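Side-chain contacts in enoyl-CoA hydratase/isomerase (Shewanella pealeana, PDB 4KPK), which probably isomerises or hydrates enoyl-CoA thioesters, as a trimeric member of the crotonase-like family: residues I86-A91 with P228-L233; R125-L130 with A179-Y184; G151-S156 with L212-D217. All blocks are in the same frame, centred on the assembly; numbering follows the deposited sequence.

Contact 1. Residues I86-A91 with P228-L233; sequences ILLLKA and PFIDAL
I86 meets helix 222-235 with the end of its longer branch: the terminal methyl CD1 comes to 3.4 Å from CB of L233, tighter than carbons usually pack, and CG1 follows 3.8 Å from the same CB. The two side chains cross at about a right angle, so the isoleucine presses on the root of the leucine and not on its branched end. Its reach comes from an extended second torsion (chi2 164°), which carries CD1 out from the strand. The same methyl also borders I230, three residues back on the helix, lying 3.7 Å from the backbone O of I230 and 4.2 Å from CG2 of that residue.

Two residues along the strand, L88 makes a lighter touch, its CD1 standing 4.0 Å from CD1 of I230. Here too the side chains cross at about a right angle, meeting methyl to methyl. The strand and helix segments run almost antiparallel (163°), the helix lying against one face of the main sheet. V49 and I138, on the adjacent strands, pack on I230 and L233, and L199 of the second subunit covers L233 from another chain.

All four touching residues are buried and the side chains that meet are purely aliphatic. The attachment therefore rests on shape and the exclusion of water, with no polar pairing between the two segments to fix direction.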
ATOM      1  N   ILE A  86      14.245  17.343  16.561  1.00 24.31           N
ATOM      2  CA  ILE A  86      13.047  16.559  16.505  1.00 25.78           C
ATOM      3  C   ILE A  86      11.927  17.525  16.851  1.00 24.22           C
ATOM      4  O   ILE A  86      12.159  18.449  17.613  1.00 22.87           O
ATOM      5  CB  ILE A  86      13.100  15.458  17.612  1.00 33.04           C
ATOM      6  CG1 ILE A  86      13.971  14.282  17.166  1.00 36.69           C
ATOM      7  CG2 ILE A  86      11.726  14.956  18.019  1.00 35.22           C
ATOM      8  CD1 ILE A  86      14.354  13.408  18.349  1.00 44.28           C
ATOM      9  N   LEU A  87      10.727  17.284  16.288  1.00 25.29           N
ATOM     10  CA  LEU A  87       9.497  17.995  16.623  1.00 24.00           C
ATOM     11  C   LEU A  87       8.487  16.975  17.115  1.00 26.14           C
ATOM     12  O   LEU A  87       8.132  16.045  16.392  1.00 25.94           O
ATOM     13  CB  LEU A  87       8.867  18.706  15.415  1.00 22.89           C
ATOM     14  CG  LEU A  87       7.514  19.344  15.785  1.00 24.97           C
ATOM     15  CD1 LEU A  87       7.643  20.443  16.851  1.00 26.09           C
ATOM     16  CD2 LEU A  87       6.751  19.826  14.592  1.00 26.34           C
ATOM     17  N   LEU A  88       8.029  17.181  18.341  1.00 27.20           N
ATOM     18  CA  LEU A  88       7.029  16.367  18.980  1.00 28.53           C
ATOM     19  C   LEU A  88       5.703  17.160  18.990  1.00 27.00           C
ATOM     20  O   LEU A  88       5.659  18.315  19.445  1.00 26.48           O
ATOM     21  CB  LEU A  88       7.541  16.056  20.406  1.00 31.96           C
ATOM     22  CG  LEU A  88       6.961  14.838  21.097  1.00 37.73           C
ATOM     23  CD1 LEU A  88       7.562  14.606  22.490  1.00 40.52           C
ATOM     24  CD2 LEU A  88       5.479  15.050  21.230  1.00 41.28           C
ATOM     25  N   LEU A  89       4.628  16.563  18.463  1.00 27.98           N
ATOM     26  CA  LEU A  89       3.270  17.120  18.579  1.00 28.65           C
ATOM     27  C   LEU A  89       2.433  16.348  19.605  1.00 26.10           C
ATOM     28  O   LEU A  89       2.351  15.117  19.531  1.00 26.33           O
ATOM     29  CB  LEU A  89       2.471  17.066  17.288  1.00 29.29           C
ATOM     30  CG  LEU A  89       2.891  17.823  16.041  1.00 37.12           C
ATOM     31  CD1 LEU A  89       4.218  17.243  15.494  1.00 40.83           C
ATOM     32  CD2 LEU A  89       1.763  17.723  15.008  1.00 39.45           C
ATOM     33  N   LYS A  90       1.760  17.086  20.486  1.00 24.75           N
ATOM     34  CA  LYS A  90       0.990  16.541  21.634  1.00 26.11           C
ATOM     35  C   LYS A  90      -0.163  17.498  21.844  1.00 23.42           C
ATOM     36  O   LYS A  90      -0.200  18.575  21.221  1.00 21.50           O
ATOM     37  CB  LYS A  90       1.745  16.653  22.923  1.00 29.18           C
ATOM     38  CG  LYS A  90       2.993  15.900  23.047  1.00 35.84           C
ATOM     39  CD  LYS A  90       3.971  16.605  23.995  1.00 35.30           C
ATOM     40  CE  LYS A  90       3.350  17.055  25.290  1.00 39.66           C
ATOM     41  NZ  LYS A  90       4.401  17.176  26.356  1.00 41.55           N
ATOM     42  N   ALA A  91      -1.012  17.186  22.795  1.00 20.19           N
ATOM     43  CA  ALA A  91      -2.181  18.021  23.140  1.00 21.27           C
ATOM     44  C   ALA A  91      -2.510  17.866  24.638  1.00 25.66           C
ATOM     45  O   ALA A  91      -2.312  16.781  25.195  1.00 24.75           O
ATOM     46  CB  ALA A  91      -3.364  17.560  22.341  1.00 22.57           C
ATOM     47  N   PRO A 228      11.860   6.031  23.791  1.00 33.15           N
ATOM     48  CA  PRO A 228      12.758   5.235  22.971  1.00 32.74           C
ATOM     49  C   PRO A 228      12.864   5.788  21.539  1.00 32.10           C
ATOM     50  O   PRO A 228      13.939   5.775  20.988  1.00 32.95           O
ATOM     51  CB  PRO A 228      12.112   3.854  22.972  1.00 33.03           C
ATOM     52  CG  PRO A 228      10.690   4.072  23.407  1.00 31.55           C
ATOM     53  CD  PRO A 228      10.746   5.228  24.327  1.00 32.54           C
ATOM     54  N   PHE A 229      11.786   6.286  20.961  1.00 29.60           N
ATOM     55  CA  PHE A 229      11.877   6.936  19.605  1.00 28.22           C
ATOM     56  C   PHE A 229      12.697   8.219  19.678  1.00 27.09           C
ATOM     57  O   PHE A 229      13.561   8.467  18.830  1.00 25.82           O
ATOM     58  CB  PHE A 229      10.507   7.309  19.081  1.00 30.55           C
ATOM     59  CG  PHE A 229       9.597   6.138  18.819  1.00 32.19           C
ATOM     60  CD1 PHE A 229       9.641   5.462  17.621  1.00 32.55           C
ATOM     61  CD2 PHE A 229       8.675   5.739  19.769  1.00 29.62           C
ATOM     62  CE1 PHE A 229       8.789   4.389  17.379  1.00 35.31           C
ATOM     63  CE2 PHE A 229       7.808   4.683  19.532  1.00 31.72           C
ATOM     64  CZ  PHE A 229       7.857   3.997  18.341  1.00 34.31           C
ATOM     65  N   ILE A 230      12.461   9.041  20.704  1.00 27.90           N
ATOM     66  CA  ILE A 230      13.250  10.256  20.861  1.00 30.47           C
ATOM     67  C   ILE A 230      14.743   9.957  20.987  1.00 30.94           C
ATOM     68  O   ILE A 230      15.557  10.543  20.284  1.00 29.81           O
ATOM     69  CB  ILE A 230      12.801  11.123  22.065  1.00 32.66           C
ATOM     70  CG1 ILE A 230      11.399  11.707  21.825  1.00 34.24           C
ATOM     71  CG2 ILE A 230      13.799  12.250  22.352  1.00 31.25           C
ATOM     72  CD1 ILE A 230      10.650  12.068  23.108  1.00 33.84           C
ATOM     73  N   ASP A 231      15.082   9.039  21.876  1.00 31.29           N
ATOM     74  CA  ASP A 231      16.469   8.547  21.988  1.00 32.02           C
ATOM     75  C   ASP A 231      17.065   8.065  20.659  1.00 27.86           C
ATOM     76  O   ASP A 231      18.215   8.395  20.356  1.00 29.55           O
ATOM     77  CB  ASP A 231      16.542   7.430  23.052  1.00 30.38           C
ATOM     78  CG  ASP A 231      16.352   7.988  24.457  1.00 40.96           C
ATOM     79  OD1 ASP A 231      16.530   9.220  24.621  1.00 46.54           O
ATOM     80  OD2 ASP A 231      16.041   7.231  25.425  1.00 49.18           O
ATOM     81  N   ALA A 232      16.313   7.310  19.861  1.00 24.16           N
ATOM     82  CA  ALA A 232      16.887   6.780  18.647  1.00 24.38           C
ATOM     83  C   ALA A 232      17.133   7.986  17.659  1.00 28.23           C
ATOM     84  O   ALA A 232      18.190   8.115  17.079  1.00 29.23           O
ATOM     85  CB  ALA A 232      15.982   5.751  18.059  1.00 23.75           C
ATOM     86  N   LEU A 233      16.174   8.893  17.584  1.00 27.52           N
ATOM     87  CA  LEU A 233      16.172   9.976  16.617  1.00 30.03           C
ATOM     88  C   LEU A 233      17.242  11.035  16.904  1.00 33.98           C
ATOM     89  O   LEU A 233      17.940  11.457  15.992  1.00 36.63           O
ATOM     90  CB  LEU A 233      14.779  10.592  16.530  1.00 26.55           C
ATOM     91  CG  LEU A 233      13.703   9.722  15.837  1.00 26.83           C
ATOM     92  CD1 LEU A 233      12.358  10.359  16.069  1.00 26.50           C
ATOM     93  CD2 LEU A 233      13.854   9.502  14.307  1.00 25.15           C
TER

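Contact 2. Residues R125-L130 with A179-Y184; sequences RLMSML and AVISPY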
ATOM      1  N   ARG A 125      -1.680  24.098   3.156  1.00 21.54           N
ATOM      2  CA  ARG A 125      -0.324  24.584   3.447  1.00 23.34           C
ATOM      3  C   ARG A 125       0.161  24.032   4.811  1.00 20.87           C
ATOM      4  O   ARG A 125       1.292  23.582   4.949  1.00 21.66           O
ATOM      5  CB  ARG A 125      -0.337  26.130   3.446  1.00 23.39           C
ATOM      6  CG  ARG A 125       0.970  26.817   3.815  1.00 28.22           C
ATOM      7  CD  ARG A 125       0.852  28.371   3.804  1.00 29.50           C
ATOM      8  NE  ARG A 125       2.159  29.019   3.932  1.00 34.94           N
ATOM      9  CZ  ARG A 125       3.097  29.064   2.955  1.00 36.02           C
ATOM     10  NH1 ARG A 125       2.907  28.489   1.773  1.00 35.40           N
ATOM     11  NH2 ARG A 125       4.252  29.679   3.163  1.00 37.34           N
ATOM     12  N   LEU A 126      -0.686  24.090   5.819  1.00 23.06           N
ATOM     13  CA  LEU A 126      -0.380  23.385   7.122  1.00 21.73           C
ATOM     14  C   LEU A 126       0.030  21.891   6.937  1.00 19.45           C
ATOM     15  O   LEU A 126       1.103  21.508   7.326  1.00 23.68           O
ATOM     16  CB  LEU A 126      -1.559  23.500   8.085  1.00 20.54           C
ATOM     17  CG  LEU A 126      -1.398  22.728   9.429  1.00 20.04           C
ATOM     18  CD1 LEU A 126      -0.057  23.050  10.055  1.00 20.39           C
ATOM     19  CD2 LEU A 126      -2.540  22.954  10.375  1.00 20.53           C
HETATM   20  N   MSE A 127      -0.774  21.066   6.308  1.00 21.64           N
HETATM   21  CA  MSE A 127      -0.439  19.663   6.126  1.00 22.19           C
HETATM   22  C   MSE A 127       0.832  19.456   5.323  1.00 25.35           C
HETATM   23  O   MSE A 127       1.675  18.607   5.634  1.00 20.71           O
HETATM   24  CB  MSE A 127      -1.558  18.996   5.398  1.00 23.60           C
HETATM   25  CG  MSE A 127      -2.886  18.873   6.104  1.00 25.55           C
HETATM   26 SE   MSE A 127      -2.852  18.041   7.911  1.00 31.09          SE
HETATM   27  CE  MSE A 127      -4.351  19.082   8.665  1.00 27.45           C
ATOM     28  N   SER A 128       0.963  20.206   4.226  1.00 23.81           N
ATOM     29  CA  SER A 128       2.144  20.079   3.401  1.00 22.24           C
ATOM     30  C   SER A 128       3.444  20.388   4.145  1.00 23.10           C
ATOM     31  O   SER A 128       4.395  19.588   4.094  1.00 22.22           O
ATOM     32  CB  SER A 128       2.026  20.972   2.147  1.00 22.58           C
ATOM     33  OG  SER A 128       3.081  20.658   1.268  1.00 23.64           O
HETATM   34  N   MSE A 129       3.492  21.518   4.842  1.00 23.45           N
HETATM   35  CA  MSE A 129       4.652  21.870   5.618  1.00 29.04           C
HETATM   36  C   MSE A 129       4.959  20.859   6.710  1.00 25.41           C
HETATM   37  O   MSE A 129       6.135  20.620   7.011  1.00 26.61           O
HETATM   38  CB  MSE A 129       4.522  23.171   6.416  1.00 33.83           C
HETATM   39  CG  MSE A 129       4.375  24.409   5.523  1.00 42.86           C
HETATM   40 SE   MSE A 129       4.331  26.059   6.629  1.00 52.15          SE
HETATM   41  CE  MSE A 129       5.169  25.387   8.262  1.00 38.11           C
ATOM     42  N   LEU A 130       3.953  20.304   7.346  1.00 20.36           N
ATOM     43  CA  LEU A 130       4.229  19.229   8.314  1.00 20.47           C
ATOM     44  C   LEU A 130       4.769  17.991   7.657  1.00 20.65           C
ATOM     45  O   LEU A 130       5.792  17.451   8.048  1.00 20.24           O
ATOM     46  CB  LEU A 130       2.950  18.861   9.073  1.00 21.95           C
ATOM     47  CG  LEU A 130       3.114  17.735  10.116  1.00 23.84           C
ATOM     48  CD1 LEU A 130       4.194  18.044  11.140  1.00 23.60           C
ATOM     49  CD2 LEU A 130       1.781  17.442  10.781  1.00 22.37           C
ATOM     50  N   ALA A 179     -11.213  16.603   1.929  1.00 25.91           N
ATOM     51  CA  ALA A 179     -10.434  16.691   0.695  1.00 22.20           C
ATOM     52  C   ALA A 179      -8.995  17.007   0.992  1.00 24.51           C
ATOM     53  O   ALA A 179      -8.090  16.411   0.390  1.00 25.02           O
ATOM     54  CB  ALA A 179     -11.027  17.732  -0.208  1.00 23.46           C
ATOM     55  N   VAL A 180      -8.761  17.988   1.869  1.00 23.60           N
ATOM     56  CA  VAL A 180      -7.410  18.501   2.079  1.00 23.71           C
ATOM     57  C   VAL A 180      -6.493  17.459   2.754  1.00 24.68           C
ATOM     58  O   VAL A 180      -5.313  17.390   2.460  1.00 22.69           O
ATOM     59  CB  VAL A 180      -7.436  19.836   2.898  1.00 26.73           C
ATOM     60  CG1 VAL A 180      -6.029  20.344   3.228  1.00 26.09           C
ATOM     61  CG2 VAL A 180      -8.143  20.907   2.104  1.00 27.97           C
ATOM     62  N   ILE A 181      -7.046  16.640   3.643  1.00 22.96           N
ATOM     63  CA  ILE A 181      -6.249  15.632   4.344  1.00 24.12           C
ATOM     64  C   ILE A 181      -6.093  14.299   3.603  1.00 24.18           C
ATOM     65  O   ILE A 181      -5.206  13.471   3.960  1.00 22.32           O
ATOM     66  CB  ILE A 181      -6.795  15.366   5.770  1.00 24.01           C
ATOM     67  CG1 ILE A 181      -8.264  14.899   5.781  1.00 27.49           C
ATOM     68  CG2 ILE A 181      -6.659  16.614   6.598  1.00 24.45           C
ATOM     69  CD1 ILE A 181      -8.626  14.161   7.082  1.00 26.98           C
ATOM     70  N   SER A 182      -6.917  14.113   2.565  1.00 27.52           N
ATOM     71  CA  SER A 182      -7.062  12.805   1.912  1.00 25.80           C
ATOM     72  C   SER A 182      -5.810  12.253   1.308  1.00 24.39           C
ATOM     73  O   SER A 182      -5.700  11.059   1.197  1.00 24.37           O
ATOM     74  CB  SER A 182      -8.209  12.797   0.892  1.00 28.39           C
ATOM     75  OG  SER A 182      -8.086  13.800  -0.126  1.00 31.02           O
ATOM     76  N   PRO A 183      -4.870  13.120   0.870  1.00 23.80           N
ATOM     77  CA  PRO A 183      -3.694  12.547   0.235  1.00 22.54           C
ATOM     78  C   PRO A 183      -2.828  11.844   1.250  1.00 20.74           C
ATOM     79  O   PRO A 183      -2.254  10.806   0.985  1.00 23.91           O
ATOM     80  CB  PRO A 183      -2.966  13.798  -0.430  1.00 21.33           C
ATOM     81  CG  PRO A 183      -4.002  14.868  -0.546  1.00 19.90           C
ATOM     82  CD  PRO A 183      -5.063  14.557   0.510  1.00 24.79           C
ATOM     83  N   TYR A 184      -2.715  12.446   2.413  1.00 23.43           N
ATOM     84  CA  TYR A 184      -1.894  11.960   3.480  1.00 22.54           C
ATOM     85  C   TYR A 184      -2.582  10.797   4.148  1.00 22.17           C
ATOM     86  O   TYR A 184      -1.967   9.829   4.544  1.00 23.35           O
ATOM     87  CB  TYR A 184      -1.649  13.118   4.468  1.00 24.66           C
ATOM     88  CG  TYR A 184      -1.136  14.329   3.724  1.00 21.43           C
ATOM     89  CD1 TYR A 184       0.194  14.419   3.341  1.00 22.97           C
ATOM     90  CD2 TYR A 184      -1.978  15.361   3.371  1.00 21.08           C
ATOM     91  CE1 TYR A 184       0.673  15.547   2.607  1.00 23.20           C
ATOM     92  CE2 TYR A 184      -1.514  16.461   2.618  1.00 20.67           C
ATOM     93  CZ  TYR A 184      -0.198  16.564   2.255  1.00 22.43           C
ATOM     94  OH  TYR A 184       0.274  17.682   1.512  1.00 23.68           O
TER
HETATM   95  O   HOH W   1       2.452  18.094   0.366  1.00 25.62           O
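Y184 lays the CE2 side of its ring beside the root of M127, with CE2 3.8 Å from CB of that selenomethionine. The approach is oblique. CB of P183, the residue before it, sits over one ring face, offset toward the rim, while the backbone O of V180, in the irregular turn before the helix, lies in the ring plane at its edge.

Further out, the phenol oxygen reaches the neighbouring residue on helix 113-132, with OH 3.6 Å from CA of S128. A water joins the two hydroxyls, 2.8 Å from S128 OG and 2.5 Å from Y184 OH, and lies in the plane of the ring. The serine can use this water because its OG swings to the side opposite the backbone N (chi1 -170°), which brings it to the water. A phenylalanine here would probably keep the touch on M127 but leave the bridging water without its tyrosine partner and S128 without this link to helix 182-189.

The far end of M127 serves a second neighbour. Bent at its second and third torsions, the chain runs alongside I181, pointing the same way, and its CE lies 4.0 Å from CG2 of the isoleucine. Just beyond, S182 OG donates to A179 O at 2.7 Å, a bond inside the segment 179-184.

L261 of the third subunit packs on S128, and I256 of that subunit on Y184. Helix 113-132 here packs on the irregular turn and first residues leading into helix 182-189, in the core of a crotonase-like fold where the subunits of the trimer meet.

Contact 3. Residues G151-S156 with L212-D217; sequences GLICCS and LQIIHD
Apolar contacts between helix 148-155 and the segment 212-217 converge on one residue, I214, which meets two successive residues of the helix. Its CD1 touches SG of C154 at 3.4 Å. The isoleucine is folded at its second torsion (chi2 -65°) and thereby turns CD1 to the sulfur, while its other branch is left to face I153. There the meeting is between methyls: CG2 of I153 and CG2 of I214 are 4.2 Å apart, and the two side chains cross at about a right angle.

A second kind of contact sets a methyl against the backbone. CG2 of I153 lies 3.5 Å from the carbonyl oxygen of I214, so one isoleucine methyl borders both the side chain and the peptide of the other.

Polar interactions hold each segment in place separately. Helix 206-212 ends in a Schellman motif at Q213, whose positive phi (75°) turns the chain just before I214. Beyond it, the backbones of H216 and D217 bond to A159 and A161. On the other segment, S156 N donates to I153 O at 3.1 Å as the helix finishes, S156 OG is hydrogen-bonded with T139 OG1, and C154 O receives NH2 of R187. H216 NE2 has a weak hydrogen bond with NE of R192 of the second subunit, an arginine that also packs on I153 and C154.

The contact thus joins the last turn of helix 148-155 to the link that leads from helix 206-212 into strand 217-218, outermost in the sheet within this chain. I153 rests on T139 and V141 of strand 137-141 and on A159 of strand 158-161, whereas C154 faces V185 and A188 of helix 182-189.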
ATOM      1  N   GLY A 151      -5.287  14.267   9.743  1.00 26.38           N
ATOM      2  CA  GLY A 151      -4.289  14.660   8.725  1.00 23.14           C
ATOM      3  C   GLY A 151      -2.937  14.907   9.348  1.00 21.35           C
ATOM      4  O   GLY A 151      -1.909  14.381   8.948  1.00 22.70           O
ATOM      5  N   LEU A 152      -2.906  15.693  10.381  1.00 22.62           N
ATOM      6  CA  LEU A 152      -1.666  15.822  11.100  1.00 25.07           C
ATOM      7  C   LEU A 152      -1.047  14.508  11.468  1.00 25.04           C
ATOM      8  O   LEU A 152       0.158  14.345  11.354  1.00 26.64           O
ATOM      9  CB  LEU A 152      -1.860  16.618  12.399  1.00 28.64           C
ATOM     10  CG  LEU A 152      -2.425  18.052  12.203  1.00 31.39           C
ATOM     11  CD1 LEU A 152      -2.592  18.637  13.578  1.00 31.66           C
ATOM     12  CD2 LEU A 152      -1.584  18.965  11.315  1.00 29.57           C
ATOM     13  N   ILE A 153      -1.833  13.584  11.995  1.00 23.28           N
ATOM     14  CA  ILE A 153      -1.274  12.291  12.399  1.00 23.73           C
ATOM     15  C   ILE A 153      -0.708  11.570  11.192  1.00 20.53           C
ATOM     16  O   ILE A 153       0.410  11.111  11.190  1.00 19.16           O
ATOM     17  CB  ILE A 153      -2.360  11.411  13.042  1.00 24.04           C
ATOM     18  CG1 ILE A 153      -2.724  12.016  14.371  1.00 27.14           C
ATOM     19  CG2 ILE A 153      -1.869   9.971  13.111  1.00 25.37           C
ATOM     20  CD1 ILE A 153      -4.098  11.620  14.842  1.00 31.91           C
ATOM     21  N   CYS A 154      -1.476  11.532  10.127  1.00 21.84           N
ATOM     22  CA  CYS A 154      -0.975  11.010   8.861  1.00 22.84           C
ATOM     23  C   CYS A 154       0.173  11.746   8.211  1.00 22.12           C
ATOM     24  O   CYS A 154       0.820  11.162   7.351  1.00 20.05           O
ATOM     25  CB  CYS A 154      -2.113  10.802   7.881  1.00 25.53           C
ATOM     26  SG  CYS A 154      -3.130   9.507   8.621  1.00 27.43           S
ATOM     27  N   CYS A 155       0.464  12.966   8.654  1.00 23.50           N
ATOM     28  CA  CYS A 155       1.595  13.741   8.158  1.00 27.88           C
ATOM     29  C   CYS A 155       2.856  13.512   8.989  1.00 29.44           C
ATOM     30  O   CYS A 155       3.951  13.869   8.566  1.00 32.34           O
ATOM     31  CB  CYS A 155       1.229  15.226   8.093  1.00 28.75           C
ATOM     32  SG  CYS A 155       0.170  15.580   6.695  1.00 26.85           S
ATOM     33  N   SER A 156       2.696  12.899  10.154  1.00 29.82           N
ATOM     34  CA  SER A 156       3.806  12.700  11.087  1.00 29.12           C
ATOM     35  C   SER A 156       4.547  11.466  10.714  1.00 25.67           C
ATOM     36  O   SER A 156       3.998  10.602  10.095  1.00 25.59           O
ATOM     37  CB  SER A 156       3.307  12.588  12.514  1.00 29.31           C
ATOM     38  OG  SER A 156       2.640  13.799  12.872  1.00 33.98           O
ATOM     39  N   LEU A 212      -4.279  -0.601  10.453  1.00 29.51           N
ATOM     40  CA  LEU A 212      -4.272   0.214   9.256  1.00 27.10           C
ATOM     41  C   LEU A 212      -3.031   1.076   9.112  1.00 29.29           C
ATOM     42  O   LEU A 212      -2.798   1.712   8.045  1.00 24.07           O
ATOM     43  CB  LEU A 212      -5.434   1.148   9.322  1.00 27.14           C
ATOM     44  CG  LEU A 212      -6.781   0.452   9.289  1.00 26.67           C
ATOM     45  CD1 LEU A 212      -7.862   1.486   9.293  1.00 27.86           C
ATOM     46  CD2 LEU A 212      -6.953  -0.491   8.127  1.00 29.10           C
ATOM     47  N   GLN A 213      -2.264   1.117  10.214  1.00 26.83           N
ATOM     48  CA  GLN A 213      -0.997   1.830  10.283  1.00 27.68           C
ATOM     49  C   GLN A 213      -1.210   3.310  10.370  1.00 25.95           C
ATOM     50  O   GLN A 213      -0.292   4.044  10.154  1.00 30.80           O
ATOM     51  CB  GLN A 213      -0.028   1.517   9.101  1.00 29.34           C
ATOM     52  CG  GLN A 213       0.502   0.099   9.087  1.00 31.37           C
ATOM     53  CD  GLN A 213       1.533  -0.154   7.997  1.00 31.39           C
ATOM     54  OE1 GLN A 213       2.480   0.608   7.809  1.00 29.07           O
ATOM     55  NE2 GLN A 213       1.351  -1.251   7.282  1.00 30.63           N
ATOM     56  N   ILE A 214      -2.400   3.762  10.742  1.00 26.52           N
ATOM     57  CA  ILE A 214      -2.603   5.173  11.109  1.00 25.95           C
ATOM     58  C   ILE A 214      -1.691   5.525  12.309  1.00 26.50           C
ATOM     59  O   ILE A 214      -1.113   6.636  12.392  1.00 23.15           O
ATOM     60  CB  ILE A 214      -4.111   5.439  11.402  1.00 26.03           C
ATOM     61  CG1 ILE A 214      -4.934   5.410  10.124  1.00 28.32           C
ATOM     62  CG2 ILE A 214      -4.307   6.741  12.159  1.00 25.19           C
ATOM     63  CD1 ILE A 214      -4.574   6.528   9.146  1.00 32.98           C
ATOM     64  N   ILE A 215      -1.532   4.546  13.243  1.00 27.03           N
ATOM     65  CA  ILE A 215      -0.592   4.736  14.325  1.00 21.90           C
ATOM     66  C   ILE A 215       0.404   3.626  14.263  1.00 23.03           C
ATOM     67  O   ILE A 215       0.187   2.670  13.533  1.00 21.66           O
ATOM     68  CB  ILE A 215      -1.281   4.868  15.652  1.00 24.86           C
ATOM     69  CG1 ILE A 215      -1.966   3.539  16.116  1.00 22.78           C
ATOM     70  CG2 ILE A 215      -2.232   6.046  15.601  1.00 24.60           C
ATOM     71  CD1 ILE A 215      -2.943   3.727  17.239  1.00 22.11           C
ATOM     72  N   HIS A 216       1.530   3.847  14.937  1.00 24.60           N
ATOM     73  CA  HIS A 216       2.656   2.894  15.042  1.00 25.49           C
ATOM     74  C   HIS A 216       2.667   2.132  16.369  1.00 26.76           C
ATOM     75  O   HIS A 216       3.207   1.050  16.430  1.00 27.81           O
ATOM     76  CB  HIS A 216       3.990   3.624  14.847  1.00 23.19           C
ATOM     77  CG  HIS A 216       4.081   4.332  13.524  1.00 24.61           C
ATOM     78  ND1 HIS A 216       4.416   3.691  12.355  1.00 28.31           N
ATOM     79  CD2 HIS A 216       3.816   5.610  13.176  1.00 25.89           C
ATOM     80  CE1 HIS A 216       4.372   4.551  11.348  1.00 26.36           C
ATOM     81  NE2 HIS A 216       3.976   5.717  11.821  1.00 27.10           N
ATOM     82  N   ASP A 217       2.046   2.657  17.417  1.00 28.24           N
ATOM     83  CA  ASP A 217       2.128   2.022  18.771  1.00 29.50           C
ATOM     84  C   ASP A 217       0.902   2.454  19.584  1.00 27.16           C
ATOM     85  O   ASP A 217       0.322   3.515  19.322  1.00 23.92           O
ATOM     86  CB  ASP A 217       3.404   2.483  19.512  1.00 31.75           C
ATOM     87  CG  ASP A 217       3.731   1.634  20.791  1.00 39.25           C
ATOM     88  OD1 ASP A 217       3.538   0.398  20.773  1.00 42.41           O
ATOM     89  OD2 ASP A 217       4.208   2.190  21.828  1.00 46.04           O
TER

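Helix 148-155 lies between contacts 2 and 3: it supplies one side of contact 3 and packs on both segments of contact 2. Those two contacts have centres about 13 Å apart and touch directly: M127 SE lies 3.4 Å from L152 N, and Y184 CG 3.5 Å from C155 SG. Contact 1, on the sheet, has its centre about 14 Å from that of contact 3 and about 21 Å from that of contact 2, yet it meets contact 2 through L89 CD2 and L130 CD2, 4.2 Å apart. Contacts 1 and 3 both touch the second subunit, and contact 2 the third. In relatives, the start of the helix equivalent to 148-155 helps form the oxyanion hole; contact 3 uses its opposite, C-terminal end.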